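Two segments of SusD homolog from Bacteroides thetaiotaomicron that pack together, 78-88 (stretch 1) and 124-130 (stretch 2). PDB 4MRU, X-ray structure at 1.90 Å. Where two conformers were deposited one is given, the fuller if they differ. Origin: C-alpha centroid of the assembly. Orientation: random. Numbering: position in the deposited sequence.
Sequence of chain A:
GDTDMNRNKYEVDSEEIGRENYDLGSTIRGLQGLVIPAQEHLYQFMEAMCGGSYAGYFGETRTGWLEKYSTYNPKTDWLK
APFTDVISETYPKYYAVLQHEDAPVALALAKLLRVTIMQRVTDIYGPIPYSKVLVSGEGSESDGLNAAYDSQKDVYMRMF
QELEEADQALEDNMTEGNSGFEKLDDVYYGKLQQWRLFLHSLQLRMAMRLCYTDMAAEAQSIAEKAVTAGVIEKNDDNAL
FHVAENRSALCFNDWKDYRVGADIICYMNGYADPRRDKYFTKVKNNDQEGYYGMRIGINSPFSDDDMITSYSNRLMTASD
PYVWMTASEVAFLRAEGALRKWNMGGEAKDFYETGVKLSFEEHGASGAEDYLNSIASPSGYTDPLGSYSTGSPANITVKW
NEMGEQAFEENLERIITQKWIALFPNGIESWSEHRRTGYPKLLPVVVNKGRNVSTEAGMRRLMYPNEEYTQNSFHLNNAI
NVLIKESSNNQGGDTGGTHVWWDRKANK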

# COMPACT_ATOMS: atom_id res chain seq x y z
N TRP A 78 -18.27 2.46 -9.07
CA TRP A 78 -17.37 2.31 -7.93
C TRP A 78 -15.91 2.39 -8.34
O TRP A 78 -15.00 2.46 -7.48
N LEU A 79 -15.64 2.44 -9.65
CA LEU A 79 -14.27 2.64 -10.15
C LEU A 79 -13.83 4.11 -10.23
O LEU A 79 -12.68 4.40 -10.52
N LYS A 80 -14.75 5.02 -10.01
CA LYS A 80 -14.48 6.43 -10.10
C LYS A 80 -13.49 6.95 -9.07
O LYS A 80 -12.58 7.72 -9.42
N ALA A 81 -13.64 6.56 -7.81
CA ALA A 81 -12.96 7.29 -6.71
C ALA A 81 -11.43 7.18 -6.70
O ALA A 81 -10.76 8.18 -6.54
N PRO A 82 -10.87 5.97 -6.90
CA PRO A 82 -9.39 5.90 -6.84
C PRO A 82 -8.61 6.61 -7.98
O PRO A 82 -7.39 6.70 -7.92
N PHE A 83 -9.30 7.01 -9.03
CA PHE A 83 -8.69 7.66 -10.21
C PHE A 83 -9.19 9.07 -10.30
O PHE A 83 -8.45 10.03 -10.06
N THR A 84 -10.48 9.20 -10.59
CA THR A 84 -11.06 10.50 -10.87
C THR A 84 -11.07 11.41 -9.62
O THR A 84 -10.70 12.57 -9.70
N ASP A 85 -11.51 10.90 -8.47
CA ASP A 85 -11.54 11.74 -7.25
C ASP A 85 -10.14 12.11 -6.72
O ASP A 85 -9.91 13.27 -6.34
N VAL A 86 -9.22 11.16 -6.70
CA VAL A 86 -7.86 11.48 -6.28
C VAL A 86 -7.26 12.58 -7.15
O VAL A 86 -6.75 13.54 -6.64
N ILE A 87 -7.34 12.43 -8.47
CA ILE A 87 -6.76 13.39 -9.37
C ILE A 87 -7.50 14.72 -9.31
O ILE A 87 -6.84 15.75 -9.19
N SER A 88 -8.84 14.74 -9.32
CA SER A 88 -9.56 16.00 -9.38
C SER A 88 -9.44 16.77 -8.06
O SER A 88 -9.62 17.99 -8.03
N ILE A 124 -1.66 1.52 -9.18
CA ILE A 124 -2.96 0.88 -9.38
C ILE A 124 -3.33 0.70 -10.87
O ILE A 124 -3.92 -0.34 -11.24
N TYR A 125 -3.01 1.67 -11.72
CA TYR A 125 -3.54 1.73 -13.12
C TYR A 125 -2.53 1.50 -14.19
O TYR A 125 -2.88 1.03 -15.26
N GLY A 126 -1.28 1.87 -13.93
CA GLY A 126 -0.28 1.95 -14.98
C GLY A 126 -0.17 3.39 -15.49
O GLY A 126 0.05 4.33 -14.69
N PRO A 127 -0.42 3.59 -16.78
CA PRO A 127 -0.44 4.98 -17.32
C PRO A 127 -1.52 5.79 -16.69
O PRO A 127 -2.64 5.28 -16.46
N ILE A 128 -1.15 7.02 -16.32
CA ILE A 128 -2.02 8.01 -15.72
C ILE A 128 -1.63 9.39 -16.23
O ILE A 128 -0.47 9.63 -16.59
N PRO A 129 -2.59 10.31 -16.21
CA PRO A 129 -2.29 11.73 -16.36
C PRO A 129 -1.40 12.18 -15.22
O PRO A 129 -1.63 11.79 -14.10
N TYR A 130 -0.32 12.86 -15.53
CA TYR A 130 0.63 13.29 -14.56
C TYR A 130 1.35 14.56 -15.07
O TYR A 130 0.98 15.64 -14.69

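Segments far apart in sequence often meet through a few inward-facing side chains, and the contact between 78-88 and 124-130 illustrates how little direct polar bonding such packing needs. No hydrogen bond passes directly between the stretches; a water supplies the polar link. L79, an m,t rotamer with its CA-to-CB bond sideways, contributes its carbonyl: water 1 donates to L79 O (2.5 Å) and also hydrogen-bonds to Y125 OH (2.5 Å). K80 points away and instead forms a salt bridge within its own stretch, K80 NZ to D85 OD1 at 3.2 Å.

P82 points toward the partner, P82 CB lying 3.4 Å from Y125 OH, while P82 O, near the edge of the tyrosine ring, is buried without a polar partner. F83, chi1 t, also points toward stretch 2 and is the centrepiece. F83 CB lies 3.6 Å from CZ of Y125, an m rotamer whose CA-to-CB bond points toward stretch 1, and the F83 ring presents an edge to the tyrosine face, with centroids 5.2 Å apart and planes at 78°. Beyond this aromatic pair, F83 CZ meets P129 CD at 3.7 Å and F83 CE2 approaches CG2 of I128 (chi1 p) at 4.3 Å. One turn later, I87, m,t, likewise points toward stretch 2 and extends the apolar surface, placing I87 CD1 4.2 Å from P129 CD, so that P129, itself pointing toward stretch 1, packs against both side chains.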

# COMPACT_ATOMS: atom_id res chain seq x y z
CB TRP A 78 -17.63 0.98 -7.26
CG TRP A 78 -18.93 0.86 -6.58
CD1 TRP A 78 -19.98 1.69 -6.66
CD2 TRP A 78 -19.31 -0.19 -5.69
NE1 TRP A 78 -21.02 1.23 -5.88
CE2 TRP A 78 -20.62 0.09 -5.25
CE3 TRP A 78 -18.66 -1.33 -5.21
CZ2 TRP A 78 -21.32 -0.75 -4.36
CZ3 TRP A 78 -19.36 -2.17 -4.32
CH2 TRP A 78 -20.67 -1.86 -3.89
CB LEU A 79 -14.15 2.03 -11.56
CG LEU A 79 -14.18 0.52 -11.70
CD1 LEU A 79 -14.27 0.16 -13.19
CD2 LEU A 79 -12.98 -0.14 -11.06
CB LYS A 80 -15.80 7.23 -9.94
CG LYS A 80 -15.65 8.68 -10.33
CD LYS A 80 -16.95 9.45 -10.22
CE LYS A 80 -16.81 10.90 -10.69
NZ LYS A 80 -16.79 11.81 -9.53
CB ALA A 81 -13.52 6.88 -5.36
CB PRO A 82 -9.11 4.39 -6.87
CG PRO A 82 -10.42 3.75 -6.49
CD PRO A 82 -11.45 4.63 -7.11
CB PHE A 83 -9.01 6.88 -11.51
CG PHE A 83 -8.36 7.46 -12.76
CD1 PHE A 83 -9.00 8.44 -13.47
CD2 PHE A 83 -7.15 7.00 -13.20
CE1 PHE A 83 -8.43 8.97 -14.61
CE2 PHE A 83 -6.56 7.53 -14.33
CZ PHE A 83 -7.20 8.52 -15.03
CB THR A 84 -12.48 10.39 -11.41
OG1 THR A 84 -12.49 9.59 -12.61
CG2 THR A 84 -13.07 11.79 -11.73
CB ASP A 85 -12.36 11.06 -6.15
CG ASP A 85 -13.83 10.92 -6.53
OD1 ASP A 85 -14.26 11.52 -7.53
OD2 ASP A 85 -14.56 10.17 -5.86
CB VAL A 86 -6.94 10.25 -6.29
CG1 VAL A 86 -5.55 10.65 -5.86
CG2 VAL A 86 -7.44 9.22 -5.29
CB ILE A 87 -6.73 12.82 -10.82
CG1 ILE A 87 -5.69 11.71 -10.89
CG2 ILE A 87 -6.43 13.93 -11.81
CD1 ILE A 87 -5.71 10.87 -12.15
CB SER A 88 -11.02 15.77 -9.72
OG SER A 88 -11.65 15.10 -8.66
CB ILE A 124 -4.06 1.69 -8.66
CG1 ILE A 124 -3.82 1.63 -7.15
CG2 ILE A 124 -5.45 1.16 -8.99
CD1 ILE A 124 -4.55 2.73 -6.42
CB TYR A 125 -4.20 3.09 -13.38
CG TYR A 125 -5.43 3.28 -12.54
CD1 TYR A 125 -6.65 2.75 -12.94
CD2 TYR A 125 -5.39 3.97 -11.37
CE1 TYR A 125 -7.78 2.86 -12.15
CE2 TYR A 125 -6.53 4.12 -10.59
CZ TYR A 125 -7.72 3.57 -10.99
OH TYR A 125 -8.85 3.76 -10.21
CB PRO A 127 -0.74 4.80 -18.80
CG PRO A 127 -0.32 3.40 -19.07
CD PRO A 127 -0.64 2.62 -17.85
CB ILE A 128 -1.93 8.07 -14.17
CG1 ILE A 128 -0.50 8.32 -13.68
CG2 ILE A 128 -2.42 6.78 -13.51
CD1 ILE A 128 -0.48 8.87 -12.27
CB PRO A 129 -3.65 12.40 -16.26
CG PRO A 129 -4.66 11.31 -16.43
CD PRO A 129 -4.01 10.06 -15.95
CB TYR A 130 1.65 12.18 -14.22
CG TYR A 130 2.48 12.57 -12.98
CD1 TYR A 130 1.90 12.61 -11.72
CD2 TYR A 130 3.83 12.86 -13.08
CE1 TYR A 130 2.64 12.97 -10.58
CE2 TYR A 130 4.57 13.18 -11.96
CZ TYR A 130 3.98 13.26 -10.73
OH TYR A 130 4.69 13.62 -9.62
O HOH W 1 -10.82 3.16 -11.65